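Local coordinates for PTS-dependent dihydroxyacetone kinase operon regulatory protein (Escherichia coli, PDB 4LRZ) that activates transcription of the dhaKLM operon from a sigma-70 promoter and represses its own gene, the chain here being its probable sensor region, at residues Arg48-Lys51 / Ala52-Thr55; Gly40-Phe43 / Ala44-Arg48; Asn229-Ala232 / Ala233-Leu236; Glu197-Arg200 / His201-Leu205. All blocks are in the same frame, centred on the assembly; numbering follows the deposited sequence.

How the contacts relate
Contacts 1 and 2 are neighbours on the consecutive helices 40-49 and 51-66: they share R48, their centres lie 11 Å apart, and L54 CD1 of contact 1 packs on Y47 CE1 of contact 2 at 3.5 Å. Contact 4 lies on the long helix 174-211, which leads from the GAF part to the PAS part; its nearest atoms are about 14 Å from those of contact 1. Contact 3, on the short helix 230-235 of the PAS fold, follows contact 4 in the chain, with nearest atoms about 8 Å apart. Contacts 1 and 4 also meet chains of other proteins in the assembly; contacts 2 and 3 meet none.

Contact 1: residues Arg48-Lys51 / Ala52-Thr55; sequences RRKK and AMLT
The backbone carbonyls of K50 and K51 accept the first hydrogen bonds of helix 51-66. L54 N donates to K50 O at 2.8 Å and T55 N to K51 O at 2.9 Å, the second bond being the straighter at 168°. K50 stands at the N-cap, directly after helix 40-49, so the chain turns from one helix into the next within a residue. One water bridges this junction, donating a hydrogen bond to R49 O and accepting one from A52 N at 3.0 Å, an amide at the start of the new helix.

Side-chain packing comes next. The methyl CE of M53 curls back to lie 3.4 Å from K50 O, beyond the end of that carbonyl; the bends at chi2 and chi3 of M53 bring it there. Apolar contacts join M53 CE to K50 CB at 3.8 Å and K51 CG to T55 CG2 at 4.1 Å. L85 of strand 84-89 packs against K50, M53 and L54.

The charged ends find partners farther off: K50 NZ a hydrogen bond to T158 OG1, R49 NH1 a salt bridge to E80. Lysine suits position 50 because its aliphatic stem can be buried beside methionine while its ammonium group reaches a polar partner.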
loop_
_atom_site.group_PDB
_atom_site.type_symbol
_atom_site.label_atom_id
_atom_site.label_comp_id
_atom_site.label_asym_id
_atom_site.label_seq_id
_atom_site.Cartn_x
_atom_site.Cartn_y
_atom_site.Cartn_z
ATOM N N ARG F 48 8.728 11.808 18.382
ATOM C CA ARG F 48 9.709 11.672 17.325
ATOM C C ARG F 48 9.804 10.250 16.745
ATOM O O ARG F 48 9.748 10.092 15.528
ATOM C CB ARG F 48 11.094 12.220 17.774
ATOM C CG ARG F 48 12.346 11.694 16.994
ATOM C CD ARG F 48 13.643 12.563 17.188
ATOM N NE ARG F 48 13.592 13.360 18.416
ATOM C CZ ARG F 48 14.035 12.961 19.615
ATOM N NH1 ARG F 48 14.605 11.764 19.778
ATOM N NH2 ARG F 48 13.898 13.766 20.665
ATOM N N ARG F 49 9.947 9.213 17.558
ATOM C CA ARG F 49 10.099 7.878 16.944
ATOM C C ARG F 49 8.791 7.278 16.359
ATOM O O ARG F 49 8.814 6.289 15.609
ATOM C CB ARG F 49 10.781 6.889 17.889
ATOM C CG ARG F 49 9.974 6.578 19.090
ATOM C CD ARG F 49 10.449 5.345 19.904
ATOM N NE ARG F 49 9.306 5.054 20.781
ATOM C CZ ARG F 49 8.421 4.070 20.589
ATOM N NH1 ARG F 49 7.357 3.963 21.416
ATOM N NH2 ARG F 49 8.605 3.189 19.584
ATOM N N LYS F 50 7.667 7.891 16.681
ATOM C CA LYS F 50 6.399 7.448 16.125
ATOM C C LYS F 50 5.948 8.253 14.877
ATOM O O LYS F 50 4.855 8.045 14.372
ATOM C CB LYS F 50 5.372 7.433 17.235
ATOM C CG LYS F 50 5.744 6.375 18.292
ATOM C CD LYS F 50 4.976 5.167 17.952
ATOM C CE LYS F 50 5.784 3.971 17.687
ATOM N NZ LYS F 50 4.838 3.157 16.864
ATOM N N LYS F 51 6.832 9.140 14.405
ATOM C CA LYS F 51 6.592 10.094 13.348
ATOM C C LYS F 51 5.873 9.457 12.138
ATOM O O LYS F 51 4.814 9.936 11.728
ATOM C CB LYS F 51 7.925 10.717 12.903
ATOM C CG LYS F 51 7.798 11.952 11.954
ATOM C CD LYS F 51 9.032 12.074 10.966
ATOM C CE LYS F 51 10.111 13.061 11.412
ATOM N NZ LYS F 51 9.765 14.527 11.202
ATOM N N ALA F 52 6.423 8.355 11.626
ATOM C CA ALA F 52 5.902 7.737 10.435
ATOM C C ALA F 52 4.427 7.364 10.620
ATOM O O ALA F 52 3.578 7.797 9.837
ATOM C CB ALA F 52 6.765 6.548 10.002
ATOM N N MET F 53 4.107 6.610 11.663
ATOM C CA MET F 53 2.711 6.250 11.918
ATOM C C MET F 53 1.871 7.502 12.269
ATOM O O MET F 53 0.696 7.590 11.932
ATOM C CB MET F 53 2.615 5.167 13.012
ATOM C CG MET F 53 1.181 4.899 13.591
ATOM S SD MET F 53 1.030 5.032 15.441
ATOM C CE MET F 53 2.078 6.459 15.659
ATOM N N LEU F 54 2.476 8.472 12.937
ATOM C CA LEU F 54 1.734 9.640 13.419
ATOM C C LEU F 54 1.211 10.506 12.323
ATOM O O LEU F 54 0.043 10.901 12.324
ATOM C CB LEU F 54 2.623 10.574 14.275
ATOM C CG LEU F 54 2.313 10.613 15.752
ATOM C CD1 LEU F 54 3.160 11.661 16.449
ATOM C CD2 LEU F 54 0.812 10.812 16.009
ATOM N N THR F 55 2.095 10.853 11.409
ATOM C CA THR F 55 1.722 11.813 10.404
ATOM C C THR F 55 0.621 11.201 9.546
ATOM O O THR F 55 -0.313 11.900 9.172
ATOM C CB THR F 55 2.906 12.295 9.573
ATOM O OG1 THR F 55 3.272 11.275 8.667
ATOM C CG2 THR F 55 4.081 12.609 10.463
HETATM O O HOH W 1 8.353 6.340 12.807
#

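Contact 2: residues Gly40-Phe43 / Ala44-Arg48; sequences GVTF and ASIYR
A44 N makes a weak, 3.5 Å hydrogen bond to G40 O. The positive phi of G40 (41°) is a backbone shape that glycine adopts easily. The small methyl of A44, its CB, sits 3.4 Å from V41 O.

S45 grips that same carbonyl twice. Its N donates to V41 O at 2.9 Å, and its hydroxyl OG donates to V41 O at 3.0 Å from above the carbonyl plane. With OG anti to S45's own carbonyl carbon (chi1 -46°), the hydroxyl turns back along the helix, which is how serine satisfies its polar end within its own backbone. All of this belongs to helix 40-49 of the sensor region, which a single residue, K50, separates from helix 51-66.

I46 N bonds to T42 O, and I46 CD1 lies 3.4 Å from the same T42 O; beyond the helix the side chain touches Y107. Y47 N donates a straight bond to F43 O at 2.8 Å. One turn apart, the F43 and Y47 rings meet obliquely, planes at 57°, with F43 CZ 4.0 Å from Y47 CD1. Y47 also packs on L54 and Q58 of helix 51-66, while F43 reaches A38 and D104.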
loop_
_atom_site.group_PDB
_atom_site.type_symbol
_atom_site.label_atom_id
_atom_site.label_comp_id
_atom_site.label_asym_id
_atom_site.label_seq_id
_atom_site.Cartn_x
_atom_site.Cartn_y
_atom_site.Cartn_z
ATOM N N GLY F 40 7.684 16.690 28.808
ATOM C CA GLY F 40 8.835 17.443 28.286
ATOM C C GLY F 40 9.619 16.738 27.190
ATOM O O GLY F 40 9.206 16.752 26.006
ATOM N N VAL F 41 10.723 16.096 27.589
ATOM C CA VAL F 41 11.718 15.538 26.661
ATOM C C VAL F 41 11.446 14.105 26.255
ATOM O O VAL F 41 11.487 13.781 25.061
ATOM C CB VAL F 41 13.192 15.700 27.206
ATOM C CG1 VAL F 41 14.063 14.417 26.963
ATOM C CG2 VAL F 41 13.842 16.967 26.611
ATOM N N THR F 42 11.169 13.252 27.242
ATOM C CA THR F 42 10.836 11.844 27.009
ATOM C C THR F 42 9.626 11.719 26.075
ATOM O O THR F 42 9.546 10.756 25.287
ATOM C CB THR F 42 10.509 11.097 28.311
ATOM O OG1 THR F 42 9.095 10.994 28.451
ATOM C CG2 THR F 42 11.093 11.818 29.533
ATOM N N PHE F 43 8.702 12.685 26.181
ATOM C CA PHE F 43 7.519 12.732 25.320
ATOM C C PHE F 43 7.940 13.070 23.900
ATOM O O PHE F 43 7.551 12.362 22.952
ATOM C CB PHE F 43 6.392 13.678 25.827
ATOM C CG PHE F 43 5.175 13.741 24.886
ATOM C CD1 PHE F 43 4.389 12.613 24.657
ATOM C CD2 PHE F 43 4.855 14.915 24.205
ATOM C CE1 PHE F 43 3.287 12.653 23.767
ATOM C CE2 PHE F 43 3.771 14.985 23.317
ATOM C CZ PHE F 43 2.979 13.856 23.092
ATOM N N ALA F 44 8.740 14.133 23.767
ATOM C CA ALA F 44 9.274 14.560 22.474
ATOM C C ALA F 44 9.964 13.390 21.771
ATOM O O ALA F 44 9.837 13.227 20.556
ATOM C CB ALA F 44 10.221 15.776 22.625
ATOM N N SER F 45 10.648 12.549 22.538
ATOM C CA SER F 45 11.285 11.359 21.966
ATOM C C SER F 45 10.313 10.287 21.501
ATOM O O SER F 45 10.598 9.582 20.510
ATOM C CB SER F 45 12.249 10.732 22.965
ATOM O OG SER F 45 13.042 11.746 23.540
ATOM N N ILE F 46 9.220 10.102 22.259
ATOM C CA ILE F 46 8.209 9.138 21.875
ATOM C C ILE F 46 7.571 9.666 20.585
ATOM O O ILE F 46 7.413 8.919 19.629
ATOM C CB ILE F 46 7.128 8.894 22.972
ATOM C CG1 ILE F 46 7.648 7.945 24.066
ATOM C CG2 ILE F 46 5.823 8.275 22.346
ATOM C CD1 ILE F 46 7.183 8.354 25.494
ATOM N N TYR F 47 7.227 10.954 20.580
ATOM C CA TYR F 47 6.568 11.594 19.451
ATOM C C TYR F 47 7.451 11.463 18.223
ATOM O O TYR F 47 6.993 11.001 17.167
ATOM C CB TYR F 47 6.304 13.060 19.785
ATOM C CG TYR F 47 5.319 13.792 18.896
ATOM C CD1 TYR F 47 3.955 13.833 19.212
ATOM C CD2 TYR F 47 5.755 14.488 17.756
ATOM C CE1 TYR F 47 3.038 14.541 18.418
ATOM C CE2 TYR F 47 4.838 15.193 16.936
ATOM C CZ TYR F 47 3.483 15.206 17.283
ATOM O OH TYR F 47 2.588 15.882 16.493
ATOM N N ARG F 48 8.728 11.808 18.382
ATOM C CA ARG F 48 9.709 11.672 17.325
ATOM C C ARG F 48 9.804 10.250 16.745
ATOM O O ARG F 48 9.748 10.092 15.528
ATOM C CB ARG F 48 11.094 12.220 17.774
ATOM C CG ARG F 48 12.346 11.694 16.994
ATOM C CD ARG F 48 13.643 12.563 17.188
ATOM N NE ARG F 48 13.592 13.360 18.416
ATOM C CZ ARG F 48 14.035 12.961 19.615
ATOM N NH1 ARG F 48 14.605 11.764 19.778
ATOM N NH2 ARG F 48 13.898 13.766 20.665
#

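Contact 3: residues Asn229-Ala232 / Ala233-Leu236; sequences NAQA and ARVL
R234 folds back over the first turn of its helix, its side chain crossing that of Q231. R234 CB lies 3.9 Å from A230 O. R234 CG stands between the backbone N and the carbonyl carbon (chi1 60°), a choice that aims the chain toward the preceding turn and sets CG 3.3 Å from Q231 O. From there the chain runs extended to NE, which comes near Q231 CA. R234 CZ lies 3.7 Å from Q231 CA, so that one face of the guanidinium rests over the Q231 backbone. At the tip the two nitrogens part: NH1 comes near A230 CB and the A230 carbonyl, while R234 NH2 touches Q231 CG at 3.3 Å. Arginine suits this exposed edge because its long, flat end can lie on a helix surface while keeping its charge near solvent.

Beneath it run the backbone bonds. At the start A233 N donates to N229 O, the N-cap residue, at 3.2 Å and weakly also to A230 O; at the end L236 N donates to A232 O at 3.0 Å. The bond from V235 N to Q231 O is weak. On the inner side, the small A232 fits against I217 and L303, and L236 packs on those two residues and L252. Strand 225-228 leads straight into this short helix, which packs against the antiparallel five-stranded sheet of order 2-1-5-4-3, the topology of a PAS domain.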
loop_
_atom_site.group_PDB
_atom_site.type_symbol
_atom_site.label_atom_id
_atom_site.label_comp_id
_atom_site.label_asym_id
_atom_site.label_seq_id
_atom_site.Cartn_x
_atom_site.Cartn_y
_atom_site.Cartn_z
ATOM N N ASN F 229 24.178 2.306 -19.675
ATOM C CA ASN F 229 25.322 2.658 -18.830
ATOM C C ASN F 229 26.320 3.523 -19.594
ATOM O O ASN F 229 26.178 3.666 -20.801
ATOM C CB ASN F 229 25.967 1.460 -18.099
ATOM C CG ASN F 229 26.611 0.420 -19.032
ATOM O OD1 ASN F 229 27.123 -0.583 -18.542
ATOM N ND2 ASN F 229 26.520 0.601 -20.337
ATOM N N ALA F 230 27.282 4.123 -18.893
ATOM C CA ALA F 230 28.285 4.988 -19.529
ATOM C C ALA F 230 28.948 4.336 -20.739
ATOM O O ALA F 230 29.103 4.973 -21.773
ATOM C CB ALA F 230 29.350 5.454 -18.498
ATOM N N GLN F 231 29.297 3.059 -20.592
ATOM C CA GLN F 231 30.008 2.279 -21.593
ATOM C C GLN F 231 29.225 2.171 -22.907
ATOM O O GLN F 231 29.803 2.309 -23.995
ATOM C CB GLN F 231 30.331 0.871 -21.041
ATOM C CG GLN F 231 31.074 0.800 -19.671
ATOM C CD GLN F 231 30.174 0.986 -18.414
ATOM O OE1 GLN F 231 29.592 2.060 -18.180
ATOM N NE2 GLN F 231 30.099 -0.065 -17.580
ATOM N N ALA F 232 27.917 1.917 -22.816
ATOM C CA ALA F 232 27.088 1.778 -24.019
ATOM C C ALA F 232 26.885 3.128 -24.716
ATOM O O ALA F 232 26.731 3.200 -25.938
ATOM C CB ALA F 232 25.762 1.171 -23.684
ATOM N N ALA F 233 26.878 4.187 -23.923
ATOM C CA ALA F 233 26.513 5.493 -24.408
ATOM C C ALA F 233 27.673 6.142 -25.157
ATOM O O ALA F 233 27.445 6.928 -26.075
ATOM C CB ALA F 233 26.062 6.370 -23.256
ATOM N N ARG F 234 28.909 5.834 -24.762
ATOM C CA ARG F 234 30.065 6.340 -25.508
ATOM C C ARG F 234 30.214 5.599 -26.841
ATOM O O ARG F 234 30.340 6.243 -27.884
ATOM C CB ARG F 234 31.361 6.339 -24.681
ATOM C CG ARG F 234 31.805 4.979 -24.167
ATOM C CD ARG F 234 33.274 4.965 -23.691
ATOM N NE ARG F 234 33.489 3.886 -22.712
ATOM C CZ ARG F 234 33.243 3.983 -21.397
ATOM N NH1 ARG F 234 32.777 5.115 -20.869
ATOM N NH2 ARG F 234 33.463 2.938 -20.599
ATOM N N VAL F 235 30.146 4.261 -26.792
ATOM C CA VAL F 235 30.258 3.387 -27.970
ATOM C C VAL F 235 29.211 3.694 -29.050
ATOM O O VAL F 235 29.562 3.936 -30.207
ATOM C CB VAL F 235 30.197 1.908 -27.580
ATOM C CG1 VAL F 235 30.006 1.050 -28.800
ATOM C CG2 VAL F 235 31.452 1.488 -26.803
ATOM N N LEU F 236 27.938 3.715 -28.667
ATOM C CA LEU F 236 26.851 3.975 -29.605
ATOM C C LEU F 236 26.617 5.461 -29.794
ATOM O O LEU F 236 25.607 5.868 -30.371
ATOM C CB LEU F 236 25.556 3.314 -29.122
ATOM C CG LEU F 236 25.600 1.796 -28.989
ATOM C CD1 LEU F 236 24.243 1.310 -28.639
ATOM C CD2 LEU F 236 26.098 1.139 -30.273
#

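Contact 4: residues Glu197-Arg200 / His201-Leu205; sequences ETNR and HLNQL
E197 holds CG anti to its backbone N and continues extended, while H201, one turn later, sets its ring anti to its carbonyl carbon (chi1 -61°); the two side chains therefore converge along the same flank of the helix. H201 NE2 donates to E197 OE2 at 3.1 Å in an almost straight bond of 170°. The carboxylate oxygen lies in the ring plane but is met on its anti side, with NE2 tilted out of the carboxylate plane; the carboxylate and ring planes are 52° apart. The aliphatic part joins in, E197 CG standing 3.4 Å from H201 NE2.

The other ring nitrogen is also used: H201 ND1 donates to Q204 OE1 at 3.1 Å. With both nitrogens bonded, rotation of the ring is fixed. Histidine suits the place because its two nitrogens point to separate partners, one a turn earlier and one three residues later.

Helical bonds below run from H201 N to E197 O and from L202 N to T198 O at 2.9 Å.

Helix 174-211 forms a dimer interface here: H201 packs on L202 of the second subunit, and L205 on L208 of that subunit. R200 forms salt bridges to E221 and E293 of the second subunit. E197 OE1 forms a salt bridge with a basic side chain of another protein's chain, while N199 and N203 hydrogen-bond to basic side chains of a different chain, also of another protein.

With both ring nitrogens donating, H201 is probably protonated; E197 OE2 faces it and OE1 the outside basic side chain, two positive partners that would favour an ionised carboxylate.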
loop_
_atom_site.group_PDB
_atom_site.type_symbol
_atom_site.label_atom_id
_atom_site.label_comp_id
_atom_site.label_asym_id
_atom_site.label_seq_id
_atom_site.Cartn_x
_atom_site.Cartn_y
_atom_site.Cartn_z
ATOM N N GLU F 197 11.611 -0.734 -0.458
ATOM C CA GLU F 197 12.146 -2.006 -1.034
ATOM C C GLU F 197 12.512 -1.848 -2.508
ATOM O O GLU F 197 13.584 -2.286 -2.961
ATOM C CB GLU F 197 11.169 -3.208 -0.869
ATOM C CG GLU F 197 11.738 -4.561 -1.477
ATOM C CD GLU F 197 10.733 -5.793 -1.657
ATOM O OE1 GLU F 197 9.493 -5.673 -1.381
ATOM O OE2 GLU F 197 11.237 -6.897 -2.084
ATOM N N THR F 198 11.641 -1.222 -3.289
ATOM C CA THR F 198 11.992 -1.059 -4.693
ATOM C C THR F 198 13.186 -0.150 -4.935
ATOM O O THR F 198 14.047 -0.470 -5.750
ATOM C CB THR F 198 10.748 -0.846 -5.669
ATOM O OG1 THR F 198 11.037 0.131 -6.698
ATOM C CG2 THR F 198 9.560 -0.521 -4.975
ATOM N N ASN F 199 13.310 0.910 -4.144
ATOM C CA ASN F 199 14.469 1.757 -4.177
ATOM C C ASN F 199 15.758 0.933 -3.911
ATOM O O ASN F 199 16.749 1.028 -4.659
ATOM C CB ASN F 199 14.286 2.918 -3.172
ATOM C CG ASN F 199 15.368 3.985 -3.308
ATOM O OD1 ASN F 199 15.634 4.500 -4.400
ATOM N ND2 ASN F 199 16.004 4.299 -2.221
ATOM N N ARG F 200 15.736 0.073 -2.890
ATOM C CA ARG F 200 16.888 -0.816 -2.672
ATOM C C ARG F 200 17.206 -1.713 -3.856
ATOM O O ARG F 200 18.387 -1.910 -4.178
ATOM C CB ARG F 200 16.750 -1.597 -1.377
ATOM C CG ARG F 200 16.523 -0.664 -0.158
ATOM C CD ARG F 200 16.780 -1.395 1.164
ATOM N NE ARG F 200 18.134 -1.927 1.153
ATOM C CZ ARG F 200 18.666 -2.688 2.098
ATOM N NH1 ARG F 200 17.954 -3.027 3.165
ATOM N NH2 ARG F 200 19.922 -3.097 1.976
ATOM N N HIS F 201 16.196 -2.192 -4.581
ATOM C CA HIS F 201 16.518 -3.011 -5.790
ATOM C C HIS F 201 17.064 -2.172 -6.927
ATOM O O HIS F 201 17.868 -2.631 -7.745
ATOM C CB HIS F 201 15.312 -3.865 -6.297
ATOM C CG HIS F 201 14.820 -4.856 -5.295
ATOM N ND1 HIS F 201 15.563 -5.952 -4.911
ATOM C CD2 HIS F 201 13.664 -4.925 -4.596
ATOM C CE1 HIS F 201 14.890 -6.649 -4.010
ATOM N NE2 HIS F 201 13.733 -6.047 -3.805
ATOM N N LEU F 202 16.603 -0.936 -7.002
ATOM C CA LEU F 202 17.118 -0.012 -8.006
ATOM C C LEU F 202 18.594 0.314 -7.728
ATOM O O LEU F 202 19.412 0.358 -8.653
ATOM C CB LEU F 202 16.249 1.250 -8.083
ATOM C CG LEU F 202 14.845 1.064 -8.708
ATOM C CD1 LEU F 202 14.008 2.342 -8.587
ATOM C CD2 LEU F 202 14.875 0.576 -10.224
ATOM N N ASN F 203 18.937 0.485 -6.451
ATOM C CA ASN F 203 20.351 0.639 -6.056
ATOM C C ASN F 203 21.242 -0.528 -6.529
ATOM O O ASN F 203 22.329 -0.327 -7.085
ATOM C CB ASN F 203 20.455 0.812 -4.532
ATOM C CG ASN F 203 20.064 2.196 -4.077
ATOM O OD1 ASN F 203 20.055 3.108 -4.864
ATOM N ND2 ASN F 203 19.793 2.361 -2.790
ATOM N N GLN F 204 20.768 -1.762 -6.321
ATOM C CA GLN F 204 21.454 -2.955 -6.830
ATOM C C GLN F 204 21.602 -2.862 -8.323
ATOM O O GLN F 204 22.692 -3.081 -8.905
ATOM C CB GLN F 204 20.668 -4.211 -6.466
ATOM C CG GLN F 204 20.744 -4.599 -4.971
ATOM C CD GLN F 204 19.636 -5.620 -4.579
ATOM O OE1 GLN F 204 18.589 -5.707 -5.227
ATOM N NE2 GLN F 204 19.896 -6.416 -3.533
ATOM N N LEU F 205 20.520 -2.477 -8.974
ATOM C CA LEU F 205 20.574 -2.457 -10.424
ATOM C C LEU F 205 21.538 -1.381 -10.949
ATOM O O LEU F 205 22.353 -1.636 -11.877
ATOM C CB LEU F 205 19.167 -2.299 -10.981
ATOM C CG LEU F 205 19.077 -2.286 -12.493
ATOM C CD1 LEU F 205 19.773 -3.550 -13.101
ATOM C CD2 LEU F 205 17.612 -2.228 -12.845
#